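Local structure of porin B (Pseudomonas putida, 4GEY) at residues A[113-118]-A[389-394]. The protein forms a beta-barrel channel in the outer membrane that probably mediates carbohydrate-selective uptake of sugars such as glucose. The protein carries 2 engineered substitutions. Numbering follows the deposited sequence.
Sequences AGQFSS and EYNAEL. With DMU (decyl-beta-D-maltopyranoside), chain L; C8E ((hydroxyethyloxy)tri(ethyloxy)octane), chain D; C8E ((hydroxyethyloxy)tri(ethyloxy)octane), chain F.
Phe-116 and Ser-117, in loop 113-118, stand over Glu-389 and Asn-391 of barrel strand 388-399, with CA of Phe-116 7.5 Å from CA of Glu-389, too far for backbone pairing; the Glu-389 carboxylate makes the link, bonding to the loop's backbone N-H groups. Its CG is anti to the backbone N (chi1 172°) and the chain beyond is extended, which brings CD up to the loop, where the two oxygens meet successive backbone amides. Phe-116 N donates to the syn lone pair of Glu-389 OE2 at 2.7 Å, nearly straight at 170°; Ser-117 N reaches Glu-389 OE1 at 3.0 Å, also on the syn side but 23° out of the carboxylate plane. The anti lone pair of Glu-389 OE1 takes Asn-391 ND2 at 2.9 Å, within the amide plane; a separate weak bond runs from Gln-115 NE2 to Glu-389 OE1 (3.3 Å), the two side chains crossing at about a right angle. The Phe-116 ring turns its edge to the carboxylate, CD2 being 3.4 Å from Glu-389 OE2. Gln-115 and Asn-391 meet tip to tip with nearly coplanar amides, while Ser-104 binds Gln-115 OE1 and Asn-167 binds both Ser-117 OG and Asn-391 OD1. On the strand's outer side, detergent carbon C28 lies over one face of the Tyr-390 ring. Glu-389 OE2 also accepts from Gly-417 N, consistent with an inward-folded porin loop fastened to the barrel wall by neutral donors that could stabilise an ionised glutamate.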
ATOM      1  N   ALA A 113     -16.629  -2.873 -13.264  1.00 32.13           N
ATOM      2  CA  ALA A 113     -16.516  -2.115 -12.025  1.00 35.68           C
ATOM      3  C   ALA A 113     -15.763  -2.958 -10.996  1.00 34.71           C
ATOM      4  O   ALA A 113     -16.357  -3.583 -10.109  1.00 38.49           O
ATOM      5  CB  ALA A 113     -17.901  -1.710 -11.501  1.00 28.58           C
ATOM      6  N   GLY A 114     -14.446  -2.971 -11.131  1.00 30.59           N
ATOM      7  CA  GLY A 114     -13.607  -3.866 -10.367  1.00 22.20           C
ATOM      8  C   GLY A 114     -13.488  -3.437  -8.927  1.00 25.98           C
ATOM      9  O   GLY A 114     -13.742  -2.279  -8.592  1.00 23.61           O
ATOM     10  N   GLN A 115     -13.097  -4.384  -8.082  1.00 21.31           N
ATOM     11  CA  GLN A 115     -12.896  -4.146  -6.664  1.00 24.41           C
ATOM     12  C   GLN A 115     -11.884  -3.032  -6.422  1.00 27.20           C
ATOM     13  O   GLN A 115     -10.903  -2.917  -7.147  1.00 34.28           O
ATOM     14  CB  GLN A 115     -12.404  -5.425  -5.978  1.00 24.34           C
ATOM     15  CG  GLN A 115     -12.409  -5.311  -4.481  1.00 20.37           C
ATOM     16  CD  GLN A 115     -11.771  -6.473  -3.810  1.00 29.81           C
ATOM     17  OE1 GLN A 115     -11.460  -7.478  -4.454  1.00 25.21           O
ATOM     18  NE2 GLN A 115     -11.557  -6.355  -2.498  1.00 20.01           N
ATOM     19  N   PHE A 116     -12.119  -2.208  -5.410  1.00 25.66           N
ATOM     20  CA  PHE A 116     -11.180  -1.145  -5.111  1.00 26.92           C
ATOM     21  C   PHE A 116      -9.967  -1.733  -4.419  1.00 27.97           C
ATOM     22  O   PHE A 116      -8.846  -1.593  -4.896  1.00 32.45           O
ATOM     23  CB  PHE A 116     -11.833  -0.021  -4.293  1.00 20.73           C
ATOM     24  CG  PHE A 116     -12.758   0.826  -5.092  1.00 21.26           C
ATOM     25  CD1 PHE A 116     -12.265   1.838  -5.894  1.00 21.57           C
ATOM     26  CD2 PHE A 116     -14.125   0.588  -5.079  1.00 34.38           C
ATOM     27  CE1 PHE A 116     -13.117   2.619  -6.667  1.00 23.54           C
ATOM     28  CE2 PHE A 116     -14.987   1.366  -5.839  1.00 36.71           C
ATOM     29  CZ  PHE A 116     -14.481   2.385  -6.638  1.00 33.66           C
ATOM     30  N   SER A 117     -10.205  -2.412  -3.304  1.00 29.93           N
ATOM     31  CA  SER A 117      -9.169  -3.184  -2.643  1.00 29.29           C
ATOM     32  C   SER A 117      -8.881  -4.452  -3.454  1.00 25.94           C
ATOM     33  O   SER A 117      -9.390  -4.625  -4.564  1.00 31.28           O
ATOM     34  CB  SER A 117      -9.590  -3.542  -1.211  1.00 30.41           C
ATOM     35  OG  SER A 117      -8.523  -4.147  -0.492  1.00 27.45           O
ATOM     36  N   SER A 118      -8.062  -5.332  -2.894  1.00 21.13           N
ATOM     37  CA  SER A 118      -7.549  -6.486  -3.613  1.00 19.66           C
ATOM     38  C   SER A 118      -7.223  -7.569  -2.605  1.00 30.47           C
ATOM     39  O   SER A 118      -6.680  -7.287  -1.529  1.00 30.28           O
ATOM     40  CB  SER A 118      -6.287  -6.107  -4.392  1.00 19.72           C
ATOM     41  OG  SER A 118      -5.529  -7.258  -4.715  1.00 19.88           O
ATOM     42  N   GLU A 389     -17.711  -0.207  -0.632  1.00 29.58           N
ATOM     43  CA  GLU A 389     -17.106  -1.527  -0.560  1.00 28.05           C
ATOM     44  C   GLU A 389     -16.548  -1.704   0.839  1.00 30.99           C
ATOM     45  O   GLU A 389     -15.937  -0.781   1.396  1.00 30.48           O
ATOM     46  CB  GLU A 389     -15.979  -1.641  -1.584  1.00 27.69           C
ATOM     47  CG  GLU A 389     -15.130  -2.901  -1.484  1.00 31.96           C
ATOM     48  CD  GLU A 389     -13.966  -2.928  -2.493  1.00 37.73           C
ATOM     49  OE1 GLU A 389     -12.847  -3.324  -2.104  1.00 39.66           O
ATOM     50  OE2 GLU A 389     -14.161  -2.561  -3.673  1.00 35.10           O
ATOM     51  N   TYR A 390     -16.769  -2.880   1.416  1.00 22.82           N
ATOM     52  CA  TYR A 390     -16.184  -3.199   2.712  1.00 23.78           C
ATOM     53  C   TYR A 390     -15.224  -4.372   2.568  1.00 26.50           C
ATOM     54  O   TYR A 390     -15.451  -5.272   1.755  1.00 27.02           O
ATOM     55  CB  TYR A 390     -17.268  -3.515   3.751  1.00 25.78           C
ATOM     56  CG  TYR A 390     -18.117  -2.319   4.122  1.00 28.97           C
ATOM     57  CD1 TYR A 390     -19.125  -1.871   3.275  1.00 30.65           C
ATOM     58  CD2 TYR A 390     -17.920  -1.644   5.320  1.00 27.48           C
ATOM     59  CE1 TYR A 390     -19.910  -0.781   3.607  1.00 35.15           C
ATOM     60  CE2 TYR A 390     -18.702  -0.554   5.664  1.00 32.54           C
ATOM     61  CZ  TYR A 390     -19.694  -0.127   4.799  1.00 34.51           C
ATOM     62  OH  TYR A 390     -20.470   0.952   5.112  1.00 32.17           O
ATOM     63  N   ASN A 391     -14.145  -4.352   3.346  1.00 22.92           N
ATOM     64  CA  ASN A 391     -13.208  -5.467   3.365  1.00 23.78           C
ATOM     65  C   ASN A 391     -12.950  -5.864   4.794  1.00 31.88           C
ATOM     66  O   ASN A 391     -12.912  -5.002   5.682  1.00 37.79           O
ATOM     67  CB  ASN A 391     -11.870  -5.094   2.726  1.00 21.97           C
ATOM     68  CG  ASN A 391     -11.941  -4.978   1.213  1.00 30.02           C
ATOM     69  OD1 ASN A 391     -11.411  -5.827   0.482  1.00 27.50           O
ATOM     70  ND2 ASN A 391     -12.568  -3.911   0.733  1.00 29.38           N
ATOM     71  N   ALA A 392     -12.759  -7.162   5.017  1.00 27.68           N
ATOM     72  CA  ALA A 392     -12.324  -7.637   6.320  1.00 25.54           C
ATOM     73  C   ALA A 392     -11.375  -8.821   6.188  1.00 32.91           C
ATOM     74  O   ALA A 392     -11.553  -9.689   5.323  1.00 34.66           O
ATOM     75  CB  ALA A 392     -13.512  -7.986   7.198  1.00 21.80           C
ATOM     76  N   GLU A 393     -10.363  -8.851   7.049  1.00 31.46           N
ATOM     77  CA  GLU A 393      -9.442  -9.974   7.088  1.00 22.84           C
ATOM     78  C   GLU A 393      -9.210 -10.455   8.517  1.00 21.71           C
ATOM     79  O   GLU A 393      -9.070  -9.668   9.453  1.00 29.39           O
ATOM     80  CB  GLU A 393      -8.114  -9.595   6.419  1.00 25.16           C
ATOM     81  CG  GLU A 393      -7.056 -10.712   6.372  1.00 28.02           C
ATOM     82  CD  GLU A 393      -5.796 -10.314   5.581  1.00 28.05           C
ATOM     83  OE1 GLU A 393      -5.878  -9.373   4.755  1.00 28.39           O
ATOM     84  OE2 GLU A 393      -4.724 -10.934   5.784  1.00 30.08           O
ATOM     85  N   LEU A 394      -9.197 -11.764   8.689  1.00 29.56           N
ATOM     86  CA  LEU A 394      -8.727 -12.352   9.932  1.00 31.96           C
ATOM     87  C   LEU A 394      -7.575 -13.285   9.562  1.00 38.92           C
ATOM     88  O   LEU A 394      -7.712 -14.110   8.652  1.00 32.06           O
ATOM     89  CB  LEU A 394      -9.854 -13.114  10.618  1.00 25.15           C
ATOM     90  CG  LEU A 394      -9.423 -14.150  11.650  1.00 27.24           C
ATOM     91  CD1 LEU A 394      -8.770 -13.456  12.831  1.00 24.46           C
ATOM     92  CD2 LEU A 394     -10.603 -15.045  12.087  1.00 25.11           C
TER
HETATM   93  C1  DMU L 511     -24.608  -0.597   1.972  1.00 64.17           C
HETATM   94  C2  DMU L 511     -25.094   0.186   0.857  1.00 60.72           C
HETATM   95  C3  DMU L 511     -26.544   0.252   0.533  1.00 53.45           C
HETATM   96  C4  DMU L 511     -27.480  -0.138   1.700  1.00 54.88           C
HETATM   97  O5  DMU L 511     -26.875  -1.379   2.391  1.00 56.09           O
HETATM   98  C6  DMU L 511     -25.574  -1.102   2.945  1.00 58.43           C
HETATM   99  O7  DMU L 511     -26.903   1.592   0.119  1.00 56.73           O
HETATM  100  O16 DMU L 511     -25.112  -2.265   3.648  1.00 49.10           O
HETATM  101  C18 DMU L 511     -24.650  -2.112   4.991  1.00 39.22           C
HETATM  102  C19 DMU L 511     -23.806  -3.262   5.601  1.00 54.00           C
HETATM  103  C22 DMU L 511     -22.268  -3.063   5.861  1.00 37.36           C
HETATM  104  C25 DMU L 511     -21.521  -4.263   6.449  1.00 35.68           C
HETATM  105  C28 DMU L 511     -20.006  -4.306   6.456  1.00 32.38           C
HETATM  106  C31 DMU L 511     -19.360  -5.674   6.536  1.00 38.94           C
HETATM  107  C34 DMU L 511     -17.885  -5.794   6.852  1.00 41.77           C
HETATM  108  C37 DMU L 511     -17.095  -6.882   6.192  1.00 31.49           C
HETATM  109  O49 DMU L 511     -23.602   0.256   2.666  1.00 69.34           O
HETATM  110  O55 DMU L 511     -24.274  -0.157  -0.319  1.00 67.57           O
HETATM  111  C57 DMU L 511     -28.761  -0.379   1.331  1.00 54.27           C
HETATM  112  O61 DMU L 511     -29.439  -1.376   2.014  1.00 53.26           O
HETATM  113  C5  DMU L 511     -28.580   2.800  -1.114  1.00 49.83           C
HETATM  114  C7  DMU L 511     -29.939   2.374  -1.230  1.00 61.34           C
HETATM  115  C8  DMU L 511     -30.168   1.422  -2.323  1.00 62.68           C
HETATM  116  C9  DMU L 511     -29.319   0.128  -2.175  1.00 53.31           C
HETATM  117  O1  DMU L 511     -27.933   0.458  -1.600  1.00 58.57           O
HETATM  118  C10 DMU L 511     -27.533   1.767  -1.127  1.00 54.94           C
HETATM  119  O2  DMU L 511     -31.514   1.047  -2.356  1.00 61.84           O
HETATM  120  O3  DMU L 511     -28.451   3.634   0.088  1.00 42.86           O
HETATM  121  O4  DMU L 511     -30.754   3.566  -1.451  1.00 63.41           O
HETATM  122  C11 DMU L 511     -29.161  -0.484  -3.333  1.00 44.26           C
HETATM  123  O6  DMU L 511     -28.432  -1.659  -3.348  1.00 35.76           O
HETATM  124  C1  C8E D 503      -5.732 -20.869   4.361  1.00 50.21           C
HETATM  125  C2  C8E D 503      -7.212 -20.535   4.528  1.00 52.18           C
HETATM  126  C3  C8E D 503      -7.709 -20.954   5.909  1.00 57.97           C
HETATM  127  C4  C8E D 503      -8.242 -19.737   6.660  1.00 62.28           C
HETATM  128  C5  C8E D 503      -7.295 -19.269   7.771  1.00 67.24           C
HETATM  129  C6  C8E D 503      -7.990 -19.113   9.127  1.00 63.75           C
HETATM  130  C7  C8E D 503      -7.395 -17.976   9.955  1.00 59.25           C
HETATM  131  C8  C8E D 503      -8.349 -17.564  11.071  1.00 65.65           C
HETATM  132  O9  C8E D 503      -8.005 -18.134  12.327  1.00 75.09           O
HETATM  133  C10 C8E D 503      -7.716 -17.186  13.346  1.00 73.44           C
HETATM  134  C11 C8E D 503      -8.138 -17.696  14.733  1.00 74.09           C
HETATM  135  O12 C8E D 503      -7.567 -18.953  15.073  1.00 80.75           O
HETATM  136  C13 C8E D 503      -7.249 -19.057  16.460  1.00 79.97           C
HETATM  137  C14 C8E D 503      -6.145 -20.092  16.734  1.00 77.89           C
HETATM  138  O15 C8E D 503      -6.260 -20.646  18.038  1.00 79.32           O
HETATM  139  C16 C8E D 503      -5.073 -20.546  18.809  1.00 78.53           C
HETATM  140  C17 C8E D 503      -4.509 -21.915  19.200  1.00 79.99           C
HETATM  141  O18 C8E D 503      -3.317 -21.768  19.963  1.00 77.81           O
HETATM  142  C19 C8E D 503      -3.383 -22.258  21.291  1.00 70.24           C
HETATM  143  C20 C8E D 503      -1.982 -22.684  21.726  1.00 65.88           C
HETATM  144  O21 C8E D 503      -2.010 -23.837  22.539  1.00 66.45           O
HETATM  145  C7  C8E F 505     -13.074 -11.876   8.028  1.00 50.04           C
HETATM  146  C8  C8E F 505     -13.661 -13.240   7.680  1.00 50.05           C
HETATM  147  O9  C8E F 505     -14.942 -13.334   8.261  1.00 52.09           O
HETATM  148  C10 C8E F 505     -15.898 -13.982   7.448  1.00 52.87           C
HETATM  149  C11 C8E F 505     -17.261 -13.946   8.136  1.00 54.77           C
HETATM  150  O12 C8E F 505     -18.256 -14.464   7.279  1.00 59.07           O
HETATM  151  C13 C8E F 505     -19.500 -13.829   7.505  1.00 62.73           C
HETATM  152  C14 C8E F 505     -20.660 -14.570   6.842  1.00 64.53           C
HETATM  153  O15 C8E F 505     -21.832 -14.294   7.581  1.00 72.99           O
HETATM  154  C16 C8E F 505     -22.668 -13.321   6.986  1.00 77.31           C
HETATM  155  C17 C8E F 505     -23.344 -13.879   5.736  1.00 83.90           C
HETATM  156  O18 C8E F 505     -24.333 -14.807   6.125  1.00 88.51           O
HETATM  157  C19 C8E F 505     -25.628 -14.247   6.153  1.00 90.17           C
HETATM  158  C20 C8E F 505     -26.637 -15.390   6.124  1.00 89.95           C
HETATM  159  O21 C8E F 505     -25.985 -16.601   6.464  1.00 86.61           O